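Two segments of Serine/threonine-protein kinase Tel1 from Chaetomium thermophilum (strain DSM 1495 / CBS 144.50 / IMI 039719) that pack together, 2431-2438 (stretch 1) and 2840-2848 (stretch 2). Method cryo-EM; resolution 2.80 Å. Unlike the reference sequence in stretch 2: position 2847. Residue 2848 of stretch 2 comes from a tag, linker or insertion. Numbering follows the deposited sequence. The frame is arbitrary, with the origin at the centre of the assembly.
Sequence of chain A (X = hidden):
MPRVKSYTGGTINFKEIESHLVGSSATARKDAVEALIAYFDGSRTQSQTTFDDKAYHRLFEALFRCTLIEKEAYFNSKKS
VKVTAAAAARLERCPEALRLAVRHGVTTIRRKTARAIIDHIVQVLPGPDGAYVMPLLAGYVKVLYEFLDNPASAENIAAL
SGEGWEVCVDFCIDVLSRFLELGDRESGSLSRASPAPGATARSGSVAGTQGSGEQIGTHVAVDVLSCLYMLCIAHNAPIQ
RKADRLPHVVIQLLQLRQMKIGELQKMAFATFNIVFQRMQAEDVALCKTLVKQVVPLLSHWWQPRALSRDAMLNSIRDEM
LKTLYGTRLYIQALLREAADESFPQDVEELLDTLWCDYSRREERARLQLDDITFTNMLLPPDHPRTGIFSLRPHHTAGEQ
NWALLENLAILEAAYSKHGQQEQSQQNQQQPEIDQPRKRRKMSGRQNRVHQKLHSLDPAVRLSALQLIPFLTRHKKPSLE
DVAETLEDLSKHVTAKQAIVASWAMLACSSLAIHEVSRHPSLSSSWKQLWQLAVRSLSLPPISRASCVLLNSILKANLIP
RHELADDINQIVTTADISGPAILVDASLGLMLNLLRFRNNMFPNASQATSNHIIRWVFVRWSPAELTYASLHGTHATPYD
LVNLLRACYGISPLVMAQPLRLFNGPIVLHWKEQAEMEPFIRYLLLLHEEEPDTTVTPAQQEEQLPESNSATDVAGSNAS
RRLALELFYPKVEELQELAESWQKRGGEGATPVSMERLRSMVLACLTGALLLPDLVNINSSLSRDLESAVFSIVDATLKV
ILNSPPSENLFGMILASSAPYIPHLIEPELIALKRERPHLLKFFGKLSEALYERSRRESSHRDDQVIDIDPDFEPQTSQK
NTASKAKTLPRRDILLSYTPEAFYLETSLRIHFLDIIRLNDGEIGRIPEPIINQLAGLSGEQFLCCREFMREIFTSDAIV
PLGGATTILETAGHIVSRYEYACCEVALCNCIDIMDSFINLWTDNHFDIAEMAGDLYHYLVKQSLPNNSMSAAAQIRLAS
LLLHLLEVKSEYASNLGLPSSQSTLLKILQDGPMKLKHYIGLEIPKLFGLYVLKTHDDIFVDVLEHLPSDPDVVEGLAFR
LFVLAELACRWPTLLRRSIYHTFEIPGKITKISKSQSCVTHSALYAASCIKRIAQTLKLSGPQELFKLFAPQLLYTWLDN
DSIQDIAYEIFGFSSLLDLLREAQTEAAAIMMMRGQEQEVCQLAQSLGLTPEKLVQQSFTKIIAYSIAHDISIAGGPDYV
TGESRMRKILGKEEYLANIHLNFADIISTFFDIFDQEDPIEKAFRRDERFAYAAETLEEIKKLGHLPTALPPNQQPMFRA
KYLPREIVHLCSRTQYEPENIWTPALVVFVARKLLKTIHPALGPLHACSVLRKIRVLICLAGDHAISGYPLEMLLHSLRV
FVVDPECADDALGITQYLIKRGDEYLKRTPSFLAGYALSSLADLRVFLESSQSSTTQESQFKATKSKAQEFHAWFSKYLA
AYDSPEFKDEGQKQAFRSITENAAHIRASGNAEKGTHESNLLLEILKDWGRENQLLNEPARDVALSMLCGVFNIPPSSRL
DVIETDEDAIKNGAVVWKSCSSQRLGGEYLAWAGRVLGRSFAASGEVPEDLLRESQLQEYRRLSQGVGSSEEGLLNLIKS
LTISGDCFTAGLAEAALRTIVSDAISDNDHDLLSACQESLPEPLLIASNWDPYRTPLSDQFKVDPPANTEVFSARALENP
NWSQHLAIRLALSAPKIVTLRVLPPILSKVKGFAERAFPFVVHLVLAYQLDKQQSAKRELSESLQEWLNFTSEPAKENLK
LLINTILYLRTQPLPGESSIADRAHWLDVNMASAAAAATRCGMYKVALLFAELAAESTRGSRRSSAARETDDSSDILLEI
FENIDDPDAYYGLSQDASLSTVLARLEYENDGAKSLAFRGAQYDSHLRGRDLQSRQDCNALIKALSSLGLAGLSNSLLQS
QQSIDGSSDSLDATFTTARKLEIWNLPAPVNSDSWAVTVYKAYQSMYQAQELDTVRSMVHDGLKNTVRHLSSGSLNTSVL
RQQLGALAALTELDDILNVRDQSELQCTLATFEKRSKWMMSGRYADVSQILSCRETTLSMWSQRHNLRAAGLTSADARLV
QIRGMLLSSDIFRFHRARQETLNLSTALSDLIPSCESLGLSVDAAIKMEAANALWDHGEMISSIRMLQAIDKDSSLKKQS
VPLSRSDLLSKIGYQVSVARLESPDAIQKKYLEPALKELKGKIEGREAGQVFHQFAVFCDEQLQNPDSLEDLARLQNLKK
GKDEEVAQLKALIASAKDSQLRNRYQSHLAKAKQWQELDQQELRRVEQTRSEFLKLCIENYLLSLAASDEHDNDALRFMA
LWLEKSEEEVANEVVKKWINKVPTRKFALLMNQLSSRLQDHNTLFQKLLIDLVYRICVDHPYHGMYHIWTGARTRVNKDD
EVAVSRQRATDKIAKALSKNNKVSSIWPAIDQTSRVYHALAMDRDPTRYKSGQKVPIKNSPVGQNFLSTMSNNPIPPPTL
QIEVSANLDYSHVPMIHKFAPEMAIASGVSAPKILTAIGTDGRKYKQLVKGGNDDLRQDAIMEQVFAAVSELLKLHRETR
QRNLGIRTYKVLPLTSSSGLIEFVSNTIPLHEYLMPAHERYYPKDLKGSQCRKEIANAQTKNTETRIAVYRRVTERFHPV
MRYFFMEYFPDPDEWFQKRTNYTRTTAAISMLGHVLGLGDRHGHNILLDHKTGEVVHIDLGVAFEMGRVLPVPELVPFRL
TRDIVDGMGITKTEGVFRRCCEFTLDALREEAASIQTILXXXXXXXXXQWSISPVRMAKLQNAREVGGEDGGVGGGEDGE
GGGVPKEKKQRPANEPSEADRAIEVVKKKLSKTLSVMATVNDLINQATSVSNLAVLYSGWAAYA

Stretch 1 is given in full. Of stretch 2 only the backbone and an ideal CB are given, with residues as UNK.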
# COMPACT_ATOMS: atom_id res chain seq x y z
N MET A 2431 -24.21 -4.49 33.22
CA MET A 2431 -25.03 -4.12 34.36
C MET A 2431 -24.52 -2.89 35.08
O MET A 2431 -25.25 -2.32 35.89
CB MET A 2431 -25.13 -5.29 35.34
CG MET A 2431 -26.14 -6.33 34.96
SD MET A 2431 -27.83 -5.78 35.19
CE MET A 2431 -27.78 -5.32 36.91
N ASN A 2432 -23.29 -2.46 34.82
CA ASN A 2432 -22.83 -1.20 35.39
C ASN A 2432 -23.52 -0.02 34.74
O ASN A 2432 -23.77 0.99 35.41
CB ASN A 2432 -21.32 -1.07 35.22
CG ASN A 2432 -20.56 -1.74 36.32
OD1 ASN A 2432 -20.91 -1.64 37.49
ND2 ASN A 2432 -19.49 -2.44 35.96
N GLN A 2433 -23.83 -0.11 33.45
CA GLN A 2433 -24.50 0.96 32.73
C GLN A 2433 -26.01 0.88 32.85
O GLN A 2433 -26.68 1.90 32.76
CB GLN A 2433 -24.12 0.92 31.25
CG GLN A 2433 -22.72 1.42 30.95
CD GLN A 2433 -21.65 0.37 31.15
OE1 GLN A 2433 -21.71 -0.71 30.58
NE2 GLN A 2433 -20.66 0.69 31.97
N LEU A 2434 -26.55 -0.32 33.02
CA LEU A 2434 -28.00 -0.46 33.12
C LEU A 2434 -28.51 -0.07 34.49
O LEU A 2434 -29.51 0.64 34.60
CB LEU A 2434 -28.40 -1.89 32.79
CG LEU A 2434 -28.27 -2.30 31.34
CD1 LEU A 2434 -28.55 -3.77 31.19
CD2 LEU A 2434 -29.21 -1.50 30.49
N SER A 2435 -27.85 -0.52 35.54
CA SER A 2435 -28.26 -0.21 36.90
C SER A 2435 -27.91 1.21 37.31
O SER A 2435 -28.27 1.63 38.41
CB SER A 2435 -27.63 -1.20 37.88
OG SER A 2435 -26.22 -1.11 37.85
N SER A 2436 -27.22 1.96 36.47
CA SER A 2436 -26.93 3.35 36.74
C SER A 2436 -28.01 4.29 36.22
O SER A 2436 -28.04 5.45 36.62
CB SER A 2436 -25.58 3.74 36.13
OG SER A 2436 -25.51 5.12 35.88
N ARG A 2437 -28.88 3.81 35.34
CA ARG A 2437 -29.95 4.61 34.77
C ARG A 2437 -31.30 4.29 35.38
O ARG A 2437 -32.32 4.78 34.90
CB ARG A 2437 -30.01 4.40 33.26
CG ARG A 2437 -28.76 4.78 32.53
CD ARG A 2437 -28.61 6.27 32.48
NE ARG A 2437 -29.80 6.90 31.92
CZ ARG A 2437 -29.87 7.41 30.70
NH1 ARG A 2437 -28.82 7.39 29.90
NH2 ARG A 2437 -31.00 7.95 30.28
N LEU A 2438 -31.33 3.48 36.43
CA LEU A 2438 -32.59 3.11 37.05
C LEU A 2438 -33.18 4.30 37.79
O LEU A 2438 -32.48 5.02 38.49
CB LEU A 2438 -32.39 1.96 38.02
CG LEU A 2438 -32.09 0.60 37.42
CD1 LEU A 2438 -31.87 -0.39 38.52
CD2 LEU A 2438 -33.25 0.19 36.57
N UNK A 2840 -18.31 5.29 24.23
CA UNK A 2840 -19.63 5.89 24.20
C UNK A 2840 -20.55 5.25 25.22
O UNK A 2840 -21.30 5.94 25.91
CB UNK A 2840 -20.24 5.77 22.80
N UNK A 2841 -20.51 3.92 25.33
CA UNK A 2841 -21.23 3.27 26.41
C UNK A 2841 -20.78 3.80 27.76
O UNK A 2841 -21.58 3.89 28.69
CB UNK A 2841 -21.04 1.75 26.35
N UNK A 2842 -19.51 4.14 27.88
CA UNK A 2842 -19.03 4.78 29.10
C UNK A 2842 -19.59 6.18 29.27
O UNK A 2842 -19.69 6.67 30.40
CB UNK A 2842 -17.50 4.83 29.10
N UNK A 2843 -19.95 6.85 28.18
CA UNK A 2843 -20.41 8.23 28.26
C UNK A 2843 -21.81 8.34 28.84
O UNK A 2843 -22.16 9.39 29.39
CB UNK A 2843 -20.38 8.87 26.87
N UNK A 2844 -22.62 7.30 28.73
CA UNK A 2844 -23.97 7.26 29.29
C UNK A 2844 -24.01 6.60 30.65
O UNK A 2844 -25.05 6.09 31.06
CB UNK A 2844 -24.92 6.52 28.34
N UNK A 2845 -22.89 6.58 31.35
CA UNK A 2845 -22.81 6.07 32.71
C UNK A 2845 -22.82 7.28 33.65
O UNK A 2845 -21.86 8.06 33.68
CB UNK A 2845 -21.56 5.21 32.91
N UNK A 2846 -23.91 7.43 34.40
CA UNK A 2846 -24.09 8.62 35.22
C UNK A 2846 -23.04 8.72 36.32
O UNK A 2846 -22.69 9.82 36.76
CB UNK A 2846 -25.49 8.62 35.84
N UNK A 2847 -22.52 7.59 36.77
CA UNK A 2847 -21.72 7.52 37.98
C UNK A 2847 -20.22 7.49 37.72
O UNK A 2847 -19.45 7.40 38.68
CB UNK A 2847 -22.12 6.28 38.78
N UNK A 2848 -19.79 7.55 36.47
CA UNK A 2848 -18.37 7.57 36.16
C UNK A 2848 -17.88 9.01 36.15
O UNK A 2848 -18.46 9.86 35.48
CB UNK A 2848 -18.09 6.89 34.82

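Position 2840 lies on a helix, and nothing of stretch 1 comes within 5.5 Å of its ideal CB. Stretch 1 sets no demand here, so most helix-compatible residues would suit. The deposited residue is D2840. Its OD1 meets a partner within its own stretch, described at 2843.

Position 2841 is also helical, with phi/psi of -57/-34. Its CA-to-CB bond points sideways, and the ideal CB is 4.9 Å from Q2433 CG. The backbone itself comes closer, with O of 2841 3.5 Å from Q2433 CG. A small residue such as Ala, Ser or Cys would suit, though a longer one directed along the flank is not excluded. The residue is S2841, chi1 p. S2841 OG is hydrogen-bonded to a residue just beyond the ends of one of the two stretches.

At 2842 the CA-to-CB bond points away from stretch 1, which therefore leaves the choice wide. The residue is L2842, chi1 t and chi2 p. The end of its side chain comes nearer than its CB, but L2842 CD1 still stays 4.6 Å from Q2433 NE2.

Position 2843 is out of reach of stretch 1, so polar or charged residues are as plausible as any. The residue is R2843. Its NH1 forms a salt bridge with D2840 OD1 at 3.1 Å, three residues back.

At 2844 phi/psi is -96/23. The CA-to-CB bond points sideways, and the ideal CB is 4.3 Å from R2437 NH1. The carbonyl O of 2844 lies at the edge of the R2437 guanidinium, near its plane, and 3.8 Å from R2437 CD. A polar, aromatic or acidic residue could fit beside the arginine. The residue is H2844, chi1 m. Its CB is its nearest side-chain atom to R2437, and the ring extends beyond it.

Position 2845 is extended, at -101/111. Its CB points sideways, 4.4 Å from Q2433 CG and 4.9 Å from S2436 OG. Stretch 1 offers a hydroxyl and the Q2433 amide, so a short acceptor such as Asp or Asn would suit; Ser or Thr is possible. The residue is D2845, chi1 t, which brings its end nearer. S2436 OG donates to D2845 OD1 at 3.1 Å. D2845 OD2 is bonded elsewhere in the structure.

At 2846 the CB points toward stretch 1, with the ideal CB 3.5 Å from S2436 OG and 5.2 Å from R2437 CD. So close an approach favours a compact side chain: Ser, Thr, Ala or Val. The residue is T2846, chi1 m. T2846 OG1 donates a weak hydrogen bond to S2436 OG at 3.3 Å, and also lies 3.7 Å from R2437 CD.

Position 2847 also points toward stretch 1, its ideal CB 4.6 Å from S2436 OG. A medium or large residue, polar or apolar, could cover the serine. The deposited L2847, where the reference has Phe, places CG 4.1 Å from S2436 OG.

Position 2848 closes a type I turn begun at 2845 and is out of reach, so stretch 1 gives no guidance. The residue is Y2848, from an insertion.

Stretch 2 2840-2848: DSLRHDTLY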
# COMPACT_ATOMS: atom_id res chain seq x y z
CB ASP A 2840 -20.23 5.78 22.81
CG ASP A 2840 -19.73 6.86 21.88
OD1 ASP A 2840 -19.09 7.81 22.37
OD2 ASP A 2840 -19.97 6.76 20.65
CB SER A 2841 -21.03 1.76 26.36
OG SER A 2841 -19.84 1.41 27.04
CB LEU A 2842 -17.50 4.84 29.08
CG LEU A 2842 -16.82 4.94 30.43
CD1 LEU A 2842 -17.32 3.79 31.23
CD2 LEU A 2842 -15.34 4.85 30.24
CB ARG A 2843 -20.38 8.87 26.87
CG ARG A 2843 -20.34 10.37 26.88
CD ARG A 2843 -20.96 10.93 25.62
NE ARG A 2843 -20.26 10.54 24.41
CZ ARG A 2843 -19.30 11.26 23.84
NH1 ARG A 2843 -18.71 10.83 22.74
NH2 ARG A 2843 -18.93 12.41 24.38
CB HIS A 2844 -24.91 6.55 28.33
CG HIS A 2844 -24.86 7.09 26.94
ND1 HIS A 2844 -24.70 6.28 25.83
CD2 HIS A 2844 -24.93 8.36 26.47
CE1 HIS A 2844 -24.68 7.03 24.75
NE2 HIS A 2844 -24.82 8.29 25.11
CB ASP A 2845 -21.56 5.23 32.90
CG ASP A 2845 -21.63 4.35 34.11
OD1 ASP A 2845 -22.65 4.41 34.82
OD2 ASP A 2845 -20.68 3.59 34.36
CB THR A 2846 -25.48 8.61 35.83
OG1 THR A 2846 -26.42 8.12 34.88
CG2 THR A 2846 -25.89 10.01 36.23
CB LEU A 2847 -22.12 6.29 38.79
CG LEU A 2847 -23.54 6.28 39.33
CD1 LEU A 2847 -23.89 4.92 39.89
CD2 LEU A 2847 -23.66 7.33 40.40
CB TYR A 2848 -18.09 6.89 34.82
CG TYR A 2848 -16.63 6.76 34.53
CD1 TYR A 2848 -15.85 5.85 35.22
CD2 TYR A 2848 -16.01 7.56 33.59
CE1 TYR A 2848 -14.51 5.74 34.97
CE2 TYR A 2848 -14.68 7.45 33.34
CZ TYR A 2848 -13.93 6.54 34.03
OH TYR A 2848 -12.59 6.44 33.78
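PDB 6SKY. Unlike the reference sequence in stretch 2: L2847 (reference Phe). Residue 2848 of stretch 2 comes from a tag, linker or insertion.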